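Local coordinates for RimK domain protein ATP-grasp (Sphaerobacter thermophilus, PDB 5I47) that probably binds ATP and a metal ion as an ATP-grasp ligase of the RimK type, perhaps joining amino acids to a carboxylate, at residues A94-R97 with H98-A102; V265-A268 with G269-D273. One frame throughout, in Å; residues are numbered along the deposited sequence.

Contact 1: residues A94-R97 with H98-A102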
loop_
_atom_site.group_PDB
_atom_site.type_symbol
_atom_site.label_atom_id
_atom_site.label_comp_id
_atom_site.label_asym_id
_atom_site.label_seq_id
_atom_site.Cartn_x
_atom_site.Cartn_y
_atom_site.Cartn_z
ATOM N N ALA B 94 -0.615 -4.019 -8.029
ATOM C CA ALA B 94 0.766 -4.170 -8.480
ATOM C C ALA B 94 0.983 -5.530 -9.131
ATOM O O ALA B 94 1.689 -5.634 -10.141
ATOM C CB ALA B 94 1.732 -3.968 -7.311
ATOM N N LEU B 95 0.378 -6.581 -8.568
ATOM C CA LEU B 95 0.457 -7.903 -9.182
ATOM C C LEU B 95 -0.198 -7.907 -10.555
ATOM O O LEU B 95 0.336 -8.489 -11.507
ATOM C CB LEU B 95 -0.203 -8.939 -8.279
ATOM C CG LEU B 95 -0.272 -10.370 -8.822
ATOM C CD1 LEU B 95 1.123 -10.938 -9.043
ATOM C CD2 LEU B 95 -1.073 -11.257 -7.879
ATOM N N LEU B 96 -1.353 -7.247 -10.678
ATOM C CA LEU B 96 -2.056 -7.196 -11.954
ATOM C C LEU B 96 -1.208 -6.520 -13.026
ATOM O O LEU B 96 -1.083 -7.026 -14.146
ATOM C CB LEU B 96 -3.391 -6.473 -11.784
ATOM C CG LEU B 96 -4.185 -6.214 -13.064
ATOM C CD1 LEU B 96 -4.492 -7.531 -13.776
ATOM C CD2 LEU B 96 -5.467 -5.443 -12.750
ATOM N N ARG B 97 -0.617 -5.367 -12.707
ATOM C CA ARG B 97 0.206 -4.693 -13.705
ATOM C C ARG B 97 1.459 -5.498 -14.028
ATOM O O ARG B 97 1.922 -5.487 -15.174
ATOM C CB ARG B 97 0.568 -3.283 -13.229
ATOM C CG ARG B 97 1.358 -2.440 -14.243
ATOM C CD ARG B 97 0.650 -2.306 -15.601
ATOM N NE ARG B 97 1.359 -1.390 -16.495
ATOM C CZ ARG B 97 1.122 -1.278 -17.800
ATOM N NH1 ARG B 97 1.819 -0.418 -18.537
ATOM N NH2 ARG B 97 0.196 -2.032 -18.374
ATOM N N HIS B 98 2.003 -6.223 -13.045
ATOM C CA HIS B 98 3.197 -7.025 -13.289
ATOM C C HIS B 98 2.906 -8.197 -14.216
ATOM O O HIS B 98 3.696 -8.488 -15.122
ATOM C CB HIS B 98 3.763 -7.523 -11.959
ATOM C CG HIS B 98 5.196 -7.948 -12.032
ATOM N ND1 HIS B 98 5.582 -9.200 -12.460
ATOM C CD2 HIS B 98 6.338 -7.283 -11.732
ATOM C CE1 HIS B 98 6.899 -9.289 -12.420
ATOM N NE2 HIS B 98 7.383 -8.139 -11.982
ATOM N N LEU B 99 1.778 -8.884 -14.005
ATOM C CA LEU B 99 1.419 -10.007 -14.868
ATOM C C LEU B 99 1.101 -9.538 -16.284
ATOM O O LEU B 99 1.453 -10.210 -17.260
ATOM C CB LEU B 99 0.234 -10.766 -14.269
ATOM C CG LEU B 99 0.503 -11.435 -12.919
ATOM C CD1 LEU B 99 -0.783 -11.961 -12.318
ATOM C CD2 LEU B 99 1.533 -12.559 -13.049
ATOM N N ILE B 100 0.441 -8.386 -16.415
ATOM C CA ILE B 100 0.149 -7.839 -17.738
ATOM C C ILE B 100 1.440 -7.538 -18.489
ATOM O O ILE B 100 1.606 -7.922 -19.653
ATOM C CB ILE B 100 -0.739 -6.587 -17.616
ATOM C CG1 ILE B 100 -2.141 -6.972 -17.127
ATOM C CG2 ILE B 100 -0.799 -5.837 -18.941
ATOM C CD1 ILE B 100 -3.095 -5.808 -17.036
ATOM N N LEU B 101 2.376 -6.841 -17.837
ATOM C CA LEU B 101 3.653 -6.537 -18.479
ATOM C C LEU B 101 4.450 -7.795 -18.801
ATOM O O LEU B 101 5.278 -7.770 -19.714
ATOM C CB LEU B 101 4.482 -5.603 -17.595
ATOM C CG LEU B 101 4.014 -4.150 -17.552
ATOM C CD1 LEU B 101 4.716 -3.400 -16.447
ATOM C CD2 LEU B 101 4.257 -3.472 -18.890
ATOM N N ALA B 102 4.220 -8.888 -18.075
ATOM C CA ALA B 102 4.873 -10.165 -18.336
ATOM C C ALA B 102 4.140 -11.011 -19.367
ATOM O O ALA B 102 4.559 -12.143 -19.622
ATOM C CB ALA B 102 5.013 -10.962 -17.036
#

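Contact 2: residues V265-A268 with G269-D273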
loop_
_atom_site.group_PDB
_atom_site.type_symbol
_atom_site.label_atom_id
_atom_site.label_comp_id
_atom_site.label_asym_id
_atom_site.label_seq_id
_atom_site.Cartn_x
_atom_site.Cartn_y
_atom_site.Cartn_z
ATOM N N VAL B 265 5.845 -35.195 -1.152
ATOM C CA VAL B 265 6.588 -34.045 -1.653
ATOM C C VAL B 265 7.178 -33.297 -0.465
ATOM O O VAL B 265 6.447 -32.791 0.394
ATOM C CB VAL B 265 5.689 -33.136 -2.495
ATOM C CG1 VAL B 265 6.495 -31.974 -3.061
ATOM C CG2 VAL B 265 5.029 -33.929 -3.613
ATOM N N ASP B 266 8.508 -33.229 -0.406
ATOM C CA ASP B 266 9.209 -32.621 0.724
ATOM C C ASP B 266 9.158 -31.096 0.595
ATOM O O ASP B 266 10.160 -30.415 0.367
ATOM C CB ASP B 266 10.640 -33.138 0.790
ATOM C CG ASP B 266 11.385 -32.653 2.019
ATOM O OD1 ASP B 266 10.726 -32.221 2.989
ATOM O OD2 ASP B 266 12.635 -32.709 2.015
ATOM N N VAL B 267 7.946 -30.555 0.755
ATOM C CA VAL B 267 7.749 -29.116 0.587
ATOM C C VAL B 267 8.545 -28.345 1.630
ATOM O O VAL B 267 9.206 -27.347 1.314
ATOM C CB VAL B 267 6.252 -28.759 0.648
ATOM C CG1 VAL B 267 6.062 -27.265 0.409
ATOM C CG2 VAL B 267 5.462 -29.570 -0.365
ATOM N N ALA B 268 8.498 -28.795 2.886
ATOM C CA ALA B 268 9.225 -28.111 3.950
ATOM C C ALA B 268 10.728 -28.146 3.706
ATOM O O ALA B 268 11.437 -27.182 4.016
ATOM C CB ALA B 268 8.883 -28.735 5.302
ATOM N N GLY B 269 11.233 -29.247 3.149
ATOM C CA GLY B 269 12.655 -29.325 2.860
ATOM C C GLY B 269 13.085 -28.332 1.799
ATOM O O GLY B 269 14.116 -27.668 1.938
HETATM N N MSE B 270 12.301 -28.209 0.735
HETATM C CA MSE B 270 12.587 -27.258 -0.332
HETATM C C MSE B 270 12.583 -25.822 0.180
HETATM O O MSE B 270 13.423 -25.012 -0.209
HETATM C CB MSE B 270 11.568 -27.410 -1.457
HETATM C CG MSE B 270 11.512 -28.801 -2.046
HETATM SE SE MSE B 270 10.042 -28.994 -3.306
HETATM C CE MSE B 270 10.597 -27.652 -4.620
ATOM N N ILE B 271 11.623 -25.516 1.054
ATOM C CA ILE B 271 11.536 -24.179 1.632
ATOM C C ILE B 271 12.750 -23.901 2.509
ATOM O O ILE B 271 13.359 -22.827 2.431
ATOM C CB ILE B 271 10.221 -24.019 2.413
ATOM C CG1 ILE B 271 9.031 -24.078 1.453
ATOM C CG2 ILE B 271 10.215 -22.718 3.197
ATOM C CD1 ILE B 271 7.709 -23.777 2.102
ATOM N N ALA B 272 13.127 -24.868 3.348
ATOM C CA ALA B 272 14.312 -24.699 4.185
ATOM C C ALA B 272 15.569 -24.532 3.344
ATOM O O ALA B 272 16.475 -23.782 3.727
ATOM C CB ALA B 272 14.459 -25.887 5.133
ATOM N N ASP B 273 15.644 -25.220 2.201
ATOM C CA ASP B 273 16.769 -25.025 1.293
ATOM C C ASP B 273 16.743 -23.632 0.679
ATOM O O ASP B 273 17.780 -22.969 0.582
ATOM C CB ASP B 273 16.760 -26.091 0.196
ATOM C CG ASP B 273 17.197 -27.457 0.697
ATOM O OD1 ASP B 273 17.973 -27.517 1.676
ATOM O OD2 ASP B 273 16.767 -28.473 0.104
#

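Contact 1: residues A94-R97 with H98-A102
Arg97 lies along Leu101, one turn further on, in the last two turns of the alpha-helix 92-101 of the ATP-grasp domain. Its CB, though directed away overall, touches His98 N at 3.3 Å. Arg97 CG leaves anti to the backbone N (chi1 -176°) and comes 4.1 Å from Leu101 CD1; the bend at chi2 (56°) then carries the chain on so that NE of Arg97 lies 3.9 Å from that same methyl. The guanidinium receives Leu101 CD2 over the centre of one face, 3.9 Å above the plane, while NH2 ends 4.0 Å from Ile100 CG2, which approaches obliquely. Two conformers of Arg97 were deposited, so the guanidinium contacts hold for one of them and are less certain.

Leu96 CD1 touches Ile100 CD1 at 3.9 Å, and Pro44 of the second subunit packs on both residues and on Arg97. Cutting Ile100 back to an alanine would probably strip Leu96 CD1 of its methyl partner and open a gap beside that proline. Toward strand 246-253, Leu95 CG meets Leu99 CD1. In the backbone of the arginine and its leucine partner, Leu101 N donates to Arg97 O at 3.0 Å, nearly straight at 168°.

Contact 2: residues V265-A268 with G269-D273
Asp266 meets the backbone N of Gly269 from an unusual quarter: the donor stands above the carboxylate plane, 63° out of it, rather than lying within it. Gly269 N gives its hydrogen to Asp266 OD1 over 3.0 Å, in a bond bent to 138°. The aspartate's chi1 of -174° sets CG opposite the backbone nitrogen and lays the carboxylate forward over the first turn, where Asp266 OD2 comes to 3.5 Å from Gly269 CA. A beta-carbon on Gly269 would fall about 2.0 Å from Asp266 OD2, a clash, so the carboxylate's place here probably relies on the glycine having no side chain.

Asp266 occupies the N-cap position of helix 267-275, and its side chain makes the capping bond to Gly269 N; it is also the centre of an inverse gamma turn, in which Val267 N donates to Val265 O. A negative carboxylate at this end would be expected to interact favourably with the helix dipole. The backbone of Asp266 contributes as well, its O accepting from Met270 N, and Met270 CG, a selenomethionine carbon, sits 3.2 Å from the same oxygen.

Further along, Val267 O accepts from Ile271 N, and Ala268 O from Ala272 N at 2.9 Å. On the buried side, Val267 CG1 lies 4.2 Å from Ile271 CD1, a modest apolar contact. Ala186 of strand 180-187 touches Val267, Met270 and Ile271, whereas Ala268 packs on Leu20 of helix 16-27. Asp273 OD1, in the next turn, forms a salt bridge with Arg28 NE.

In the fold
From the N terminus, the chain first builds the parallel sheet of the preATP-grasp region, then passes through helix 83-90 into helix 92-101, where contact 1 lies. The antiparallel sheets follow before contact 2 opens helix 267-275 near the C terminus. Each contact spans adjoining segments and closes no more than helical turns; the two stand in series, neither nested nor crossing, with centres about 28 Å apart and nearest atoms about 18 Å apart. Contact 1 joins its helix to helix 216-230, strand 246-253 and the second subunit. Contact 2 places the C-terminal helix between strand 180-187 and helix 16-27, linking the ATP-grasp region back to the N-terminal one.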